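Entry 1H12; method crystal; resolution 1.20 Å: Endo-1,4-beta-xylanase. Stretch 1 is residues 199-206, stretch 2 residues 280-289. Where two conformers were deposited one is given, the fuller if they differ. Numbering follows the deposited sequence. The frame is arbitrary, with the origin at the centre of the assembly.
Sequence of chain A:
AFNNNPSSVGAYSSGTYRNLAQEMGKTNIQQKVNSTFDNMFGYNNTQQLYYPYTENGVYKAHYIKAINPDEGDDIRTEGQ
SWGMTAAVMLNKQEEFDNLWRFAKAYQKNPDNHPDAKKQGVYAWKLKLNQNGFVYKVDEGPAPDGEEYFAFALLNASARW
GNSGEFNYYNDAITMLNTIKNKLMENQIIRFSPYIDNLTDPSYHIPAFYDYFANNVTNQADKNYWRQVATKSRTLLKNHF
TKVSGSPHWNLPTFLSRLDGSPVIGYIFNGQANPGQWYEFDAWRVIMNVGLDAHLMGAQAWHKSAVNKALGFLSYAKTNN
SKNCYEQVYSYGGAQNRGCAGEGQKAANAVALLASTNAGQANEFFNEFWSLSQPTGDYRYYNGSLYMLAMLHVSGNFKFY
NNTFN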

ATOM      1  N   THR A 199      -1.259  16.162   0.216  1.00  8.22           N
ATOM      2  CA  THR A 199      -0.763  14.810   0.191  1.00  7.76           C
ATOM      3  C   THR A 199      -1.823  13.888   0.811  1.00  7.77           C
ATOM      4  O   THR A 199      -2.841  14.332   1.320  1.00  8.47           O
ATOM      5  CB  THR A 199       0.614  14.705   0.829  1.00  8.00           C
ATOM      6  OG1 THR A 199       1.228  13.440   0.545  1.00  8.46           O
ATOM      7  CG2 THR A 199       0.582  14.879   2.341  1.00  9.54           C
ATOM      8  N   ASP A 200      -1.568  12.596   0.709  1.00  7.96           N
ATOM      9  CA  ASP A 200      -2.433  11.533   1.252  1.00  7.48           C
ATOM     10  C   ASP A 200      -1.528  10.729   2.136  1.00  6.68           C
ATOM     11  O   ASP A 200      -0.591  10.099   1.630  1.00  7.36           O
ATOM     12  CB  ASP A 200      -3.015  10.758   0.081  1.00  7.60           C
ATOM     13  CG  ASP A 200      -3.923   9.629   0.443  1.00  7.56           C
ATOM     14  OD1 ASP A 200      -3.723   8.942   1.429  1.00  7.98           O
ATOM     15  OD2 ASP A 200      -4.917   9.418  -0.373  1.00  8.33           O
ATOM     16  N   PRO A 201      -1.683  10.788   3.457  1.00  7.01           N
ATOM     17  CA  PRO A 201      -0.775  10.067   4.358  1.00  7.31           C
ATOM     18  C   PRO A 201      -0.500   8.655   3.955  1.00  6.85           C
ATOM     19  O   PRO A 201       0.624   8.190   4.124  1.00  7.49           O
ATOM     20  CB  PRO A 201      -1.431  10.262   5.731  1.00  7.38           C
ATOM     21  CG  PRO A 201      -2.049  11.645   5.624  1.00  8.28           C
ATOM     22  CD  PRO A 201      -2.616  11.673   4.203  1.00  7.52           C
ATOM     23  N   SER A 202      -1.496   7.945   3.475  1.00  6.74           N
ATOM     24  CA  SER A 202      -1.317   6.532   3.094  1.00  7.29           C
ATOM     25  C   SER A 202      -0.310   6.309   1.973  1.00  6.35           C
ATOM     26  O   SER A 202       0.130   5.191   1.773  1.00  7.14           O
ATOM     27  CB  SER A 202      -2.654   5.903   2.674  1.00  7.70           C
ATOM     28  OG  SER A 202      -3.022   6.259   1.365  1.00  8.36           O
ATOM     29  N   TYR A 203       0.044   7.361   1.243  1.00  6.55           N
ATOM     30  CA  TYR A 203       1.010   7.251   0.180  1.00  6.79           C
ATOM     31  C   TYR A 203       2.452   7.295   0.670  1.00  7.33           C
ATOM     32  O   TYR A 203       3.394   7.069  -0.085  1.00  8.03           O
ATOM     33  CB  TYR A 203       0.827   8.347  -0.849  1.00  7.55           C
ATOM     34  CG  TYR A 203      -0.478   8.372  -1.615  1.00  7.52           C
ATOM     35  CD1 TYR A 203      -1.513   7.443  -1.396  1.00  7.39           C
ATOM     36  CD2 TYR A 203      -0.685   9.329  -2.597  1.00  7.97           C
ATOM     37  CE1 TYR A 203      -2.672   7.498  -2.136  1.00  7.70           C
ATOM     38  CE2 TYR A 203      -1.852   9.392  -3.324  1.00  8.48           C
ATOM     39  CZ  TYR A 203      -2.851   8.464  -3.110  1.00  8.07           C
ATOM     40  OH  TYR A 203      -4.001   8.503  -3.882  1.00  9.81           O
ATOM     41  N   HIS A 204       2.650   7.640   1.952  1.00  7.45           N
ATOM     42  CA  HIS A 204       3.992   7.815   2.547  1.00  7.18           C
ATOM     43  C   HIS A 204       4.525   6.486   3.053  1.00  7.46           C
ATOM     44  O   HIS A 204       4.060   5.957   4.066  1.00  7.94           O
ATOM     45  CB  HIS A 204       3.896   8.819   3.667  1.00  7.28           C
ATOM     46  CG  HIS A 204       3.766  10.211   3.165  1.00  7.32           C
ATOM     47  ND1 HIS A 204       4.859  11.028   3.111  1.00  8.22           N
ATOM     48  CD2 HIS A 204       2.723  10.875   2.606  1.00  7.88           C
ATOM     49  CE1 HIS A 204       4.470  12.161   2.554  1.00  8.94           C
ATOM     50  NE2 HIS A 204       3.172  12.106   2.230  1.00  8.52           N
ATOM     51  N   ILE A 205       5.564   5.980   2.356  1.00  7.71           N
ATOM     52  CA  ILE A 205       6.213   4.727   2.750  1.00  7.75           C
ATOM     53  C   ILE A 205       7.686   5.048   2.825  1.00  7.61           C
ATOM     54  O   ILE A 205       8.434   4.843   1.854  1.00  7.75           O
ATOM     55  CB  ILE A 205       5.884   3.582   1.816  1.00  8.63           C
ATOM     56  CG1 ILE A 205       4.371   3.530   1.556  1.00 10.86           C
ATOM     57  CG2 ILE A 205       6.412   2.290   2.402  1.00 10.11           C
ATOM     58  CD1 ILE A 205       3.967   2.644   0.519  1.00 16.77           C
ATOM     59  N   PRO A 206       8.175   5.574   3.952  1.00  7.94           N
ATOM     60  CA  PRO A 206       9.511   6.169   3.946  1.00  7.90           C
ATOM     61  C   PRO A 206      10.619   5.191   3.542  1.00  7.68           C
ATOM     62  O   PRO A 206      11.511   5.551   2.788  1.00  8.20           O
ATOM     63  CB  PRO A 206       9.672   6.721   5.359  1.00  8.22           C
ATOM     64  CG  PRO A 206       8.259   7.055   5.760  1.00  9.07           C
ATOM     65  CD  PRO A 206       7.412   5.932   5.173  1.00  8.52           C
TER
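Stretch 2, residues 280-289: FDAWRVIMNV

A short irregular segment can be held against a helix by a few polar groups and ordered waters, with little apolar packing, and the endo-1,4-beta-xylanase of entry 1H12 offers a compact example. Residues 201-203 form a single 3-10 turn, closed by backbone hydrogen bonds from Tyr203 N to Asp200 O (2.8 Å) and from His204 N to Pro201 O (3.0 Å); Ile205 then takes the N-cap position of the helix that follows. Stretch 2 is helical in backbone angles from Phe280 onward and settles into a regular helix that continues past Val289, with Asn288 N bonded to Arg284 O at 2.9 Å and Val289 N to Val285 O at 2.9 Å. The two stretches advance in the same general sense: Ser202 CA lies 4.7 Å from Val285 CA, and three residues further along both, Ile205 CA lies 5.7 Å from Asn288 CA. So close an approach at Ser202 brings main chain against side chain, and Val285 CG2 comes within 3.5 Å of Ser202 N. The buried surface, summed over both sides, is 400 Å².

Asp281, Arg284 and Asn288 direct their CA-to-CB bonds toward stretch 1. At the early end, Asp200 OD2 and Asp281 OD2 are only 2.5 Å apart, a distance that would be costly for two charged carboxylates and suggests that one of the two acids is probably protonated. Their other oxygens serve their own stretches. Asp200 OD1 accepts from Ser202 OG at 2.8 Å, while Asp281 OD1 forms a salt bridge with Arg284 NH1 at 3.2 Å. Ser202 CB packs 3.1 Å from Asp281 O, and Ser202 OG lies over one face of the Arg284 guanidinium, 3.5 Å from NH2, at an angle too poor for a hydrogen bond. Pro201 adds an apolar contact, its CB 3.8 Å from Val285 CG2.

Asn288 makes the direct hydrogen bond across the contact, from its ND2 to Ser202 O at 2.9 Å, and Ile205 CG1 packs 3.8 Å from its CG. Water extends this pattern. One molecule accepts from Asn288 ND2 (2.8 Å) and donates to Pro201 O (2.7 Å) and His204 O (2.8 Å), tying the amide to the carbonyls of Pro201, in the turn, and His204, just after it. A second links Ser202 O (2.7 Å) to Arg284 NE (2.9 Å), and a third accepts from Tyr203 OH (2.6 Å) and donates to Asp281 OD2 (2.8 Å). Ser202 O is thus met by a side chain and solvent, while Pro201 O takes a water in addition to its backbone bond.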

ATOM      1  N   PHE A 280     -10.780   4.326   3.939  1.00 10.04           N
ATOM      2  CA  PHE A 280     -10.069   3.236   3.319  1.00 10.05           C
ATOM      3  C   PHE A 280      -8.594   3.520   3.064  1.00  8.34           C
ATOM      4  O   PHE A 280      -7.773   2.664   3.349  1.00  9.13           O
ATOM      5  CB  PHE A 280     -10.822   2.844   2.042  1.00 12.11           C
ATOM      6  CG  PHE A 280     -12.351   2.722   2.339  1.00 16.79           C
ATOM      7  CD1 PHE A 280     -12.811   1.609   3.026  1.00 19.73           C
ATOM      8  CD2 PHE A 280     -13.263   3.812   2.140  1.00 20.37           C
ATOM      9  CE1 PHE A 280     -14.166   1.485   3.390  1.00 22.54           C
ATOM     10  CE2 PHE A 280     -14.594   3.657   2.517  1.00 23.89           C
ATOM     11  CZ  PHE A 280     -15.017   2.509   3.131  1.00 24.70           C
ATOM     12  N   ASP A 281      -8.252   4.686   2.524  1.00  8.40           N
ATOM     13  CA  ASP A 281      -6.857   5.011   2.351  1.00  7.85           C
ATOM     14  C   ASP A 281      -6.144   5.046   3.713  1.00  7.86           C
ATOM     15  O   ASP A 281      -5.076   4.470   3.890  1.00  7.98           O
ATOM     16  CB  ASP A 281      -6.640   6.346   1.647  1.00  7.90           C
ATOM     17  CG  ASP A 281      -6.585   6.276   0.154  1.00 11.99           C
ATOM     18  OD1 ASP A 281      -6.807   5.145  -0.412  1.00 16.81           O
ATOM     19  OD2 ASP A 281      -6.283   7.275  -0.516  1.00 10.69           O
ATOM     20  N   ALA A 282      -6.755   5.753   4.661  1.00  7.55           N
ATOM     21  CA  ALA A 282      -6.138   5.954   5.960  1.00  7.33           C
ATOM     22  C   ALA A 282      -5.824   4.678   6.670  1.00  7.14           C
ATOM     23  O   ALA A 282      -4.888   4.634   7.478  1.00  7.46           O
ATOM     24  CB  ALA A 282      -6.973   6.884   6.805  1.00  7.80           C
ATOM     25  N   TRP A 283      -6.566   3.604   6.419  1.00  7.22           N
ATOM     26  CA  TRP A 283      -6.269   2.307   6.999  1.00  7.80           C
ATOM     27  C   TRP A 283      -4.792   1.952   6.851  1.00  7.52           C
ATOM     28  O   TRP A 283      -4.222   1.290   7.716  1.00  8.14           O
ATOM     29  CB  TRP A 283      -7.016   1.155   6.350  1.00  8.44           C
ATOM     30  CG  TRP A 283      -8.512   1.098   6.482  1.00  7.60           C
ATOM     31  CD1 TRP A 283      -9.361   1.927   7.172  1.00  8.04           C
ATOM     32  CD2 TRP A 283      -9.338   0.121   5.851  1.00  8.24           C
ATOM     33  NE1 TRP A 283     -10.644   1.502   6.999  1.00  8.46           N
ATOM     34  CE2 TRP A 283     -10.650   0.406   6.177  1.00  8.44           C
ATOM     35  CE3 TRP A 283      -9.073  -0.985   5.035  1.00  9.10           C
ATOM     36  CZ2 TRP A 283     -11.684  -0.368   5.692  1.00 11.59           C
ATOM     37  CZ3 TRP A 283     -10.073  -1.744   4.574  1.00 11.10           C
ATOM     38  CH2 TRP A 283     -11.371  -1.429   4.878  1.00 12.22           C
ATOM     39  N   ARG A 284      -4.228   2.299   5.692  1.00  6.96           N
ATOM     40  CA  ARG A 284      -2.888   1.845   5.368  1.00  7.27           C
ATOM     41  C   ARG A 284      -1.793   2.610   6.089  1.00  7.28           C
ATOM     42  O   ARG A 284      -0.650   2.167   6.059  1.00  7.89           O
ATOM     43  CB  ARG A 284      -2.652   1.950   3.828  1.00  8.18           C
ATOM     44  CG  ARG A 284      -3.615   1.112   3.020  1.00  8.90           C
ATOM     45  CD  ARG A 284      -3.195   0.959   1.575  1.00  8.93           C
ATOM     46  NE  ARG A 284      -3.097   2.175   0.768  1.00  8.34           N
ATOM     47  CZ  ARG A 284      -4.101   2.737   0.124  1.00  7.89           C
ATOM     48  NH1 ARG A 284      -5.331   2.352   0.327  1.00  9.72           N
ATOM     49  NH2 ARG A 284      -3.866   3.660  -0.747  1.00  9.28           N
ATOM     50  N   VAL A 285      -2.114   3.734   6.692  1.00  6.98           N
ATOM     51  CA  VAL A 285      -1.073   4.548   7.305  1.00  7.37           C
ATOM     52  C   VAL A 285      -0.324   3.788   8.385  1.00  7.44           C
ATOM     53  O   VAL A 285       0.910   3.718   8.339  1.00  7.86           O
ATOM     54  CB  VAL A 285      -1.609   5.877   7.817  1.00  7.31           C
ATOM     55  CG1 VAL A 285      -0.512   6.670   8.489  1.00  8.52           C
ATOM     56  CG2 VAL A 285      -2.242   6.703   6.706  1.00  7.99           C
ATOM     57  N   ILE A 286      -1.013   3.221   9.377  1.00  7.56           N
ATOM     58  CA  ILE A 286      -0.258   2.533  10.414  1.00  7.78           C
ATOM     59  C   ILE A 286       0.381   1.221   9.913  1.00  7.89           C
ATOM     60  O   ILE A 286       1.389   0.789  10.457  1.00  8.16           O
ATOM     61  CB  ILE A 286      -0.988   2.377  11.737  1.00  8.72           C
ATOM     62  CG1 ILE A 286      -2.224   1.450  11.658  1.00  8.43           C
ATOM     63  CG2 ILE A 286      -1.302   3.758  12.321  1.00  9.21           C
ATOM     64  CD1 ILE A 286      -2.831   1.146  13.031  1.00  9.65           C
ATOM     65  N   MET A 287      -0.169   0.640   8.846  1.00  7.71           N
ATOM     66  CA  MET A 287       0.517  -0.446   8.158  1.00  8.03           C
ATOM     67  C   MET A 287       1.892   0.041   7.645  1.00  8.13           C
ATOM     68  O   MET A 287       2.900  -0.647   7.838  1.00  9.18           O
ATOM     69  CB  MET A 287      -0.340  -0.945   7.001  1.00  9.23           C
ATOM     70  CG  MET A 287       0.194  -2.071   6.225  1.00 12.60           C
ATOM     71  SD  MET A 287      -0.856  -2.481   4.850  1.00 17.91           S
ATOM     72  CE  MET A 287      -0.863  -1.306   3.769  0.50 21.26           C
ATOM     73  N   ASN A 288       1.894   1.200   7.002  1.00  7.49           N
ATOM     74  CA  ASN A 288       3.120   1.778   6.496  1.00  7.59           C
ATOM     75  C   ASN A 288       4.093   2.127   7.609  1.00  7.33           C
ATOM     76  O   ASN A 288       5.303   2.009   7.439  1.00  8.01           O
ATOM     77  CB  ASN A 288       2.823   3.018   5.681  1.00  7.75           C
ATOM     78  CG  ASN A 288       2.040   2.773   4.428  1.00  8.05           C
ATOM     79  OD1 ASN A 288       2.047   1.656   3.869  1.00  9.66           O
ATOM     80  ND2 ASN A 288       1.386   3.819   3.933  1.00  8.98           N
ATOM     81  N   VAL A 289       3.581   2.595   8.743  1.00  7.86           N
ATOM     82  CA  VAL A 289       4.427   2.890   9.908  1.00  7.79           C
ATOM     83  C   VAL A 289       5.082   1.586  10.408  1.00  8.32           C
ATOM     84  O   VAL A 289       6.269   1.581  10.718  1.00  8.67           O
ATOM     85  CB  VAL A 289       3.634   3.617  10.991  1.00  8.08           C
ATOM     86  CG1 VAL A 289       4.460   3.792  12.256  1.00  8.96           C
ATOM     87  CG2 VAL A 289       3.158   4.965  10.511  1.00  8.66           C
TER
HETATM   88  O   HOH W   1       1.730   6.102   5.522  1.00 11.06           O
HETATM   89  O   HOH W   2      -0.380   3.070   0.153  1.00  8.91           O
HETATM   90  O   HOH W   3      -5.785   6.719  -3.202  1.00 14.64           O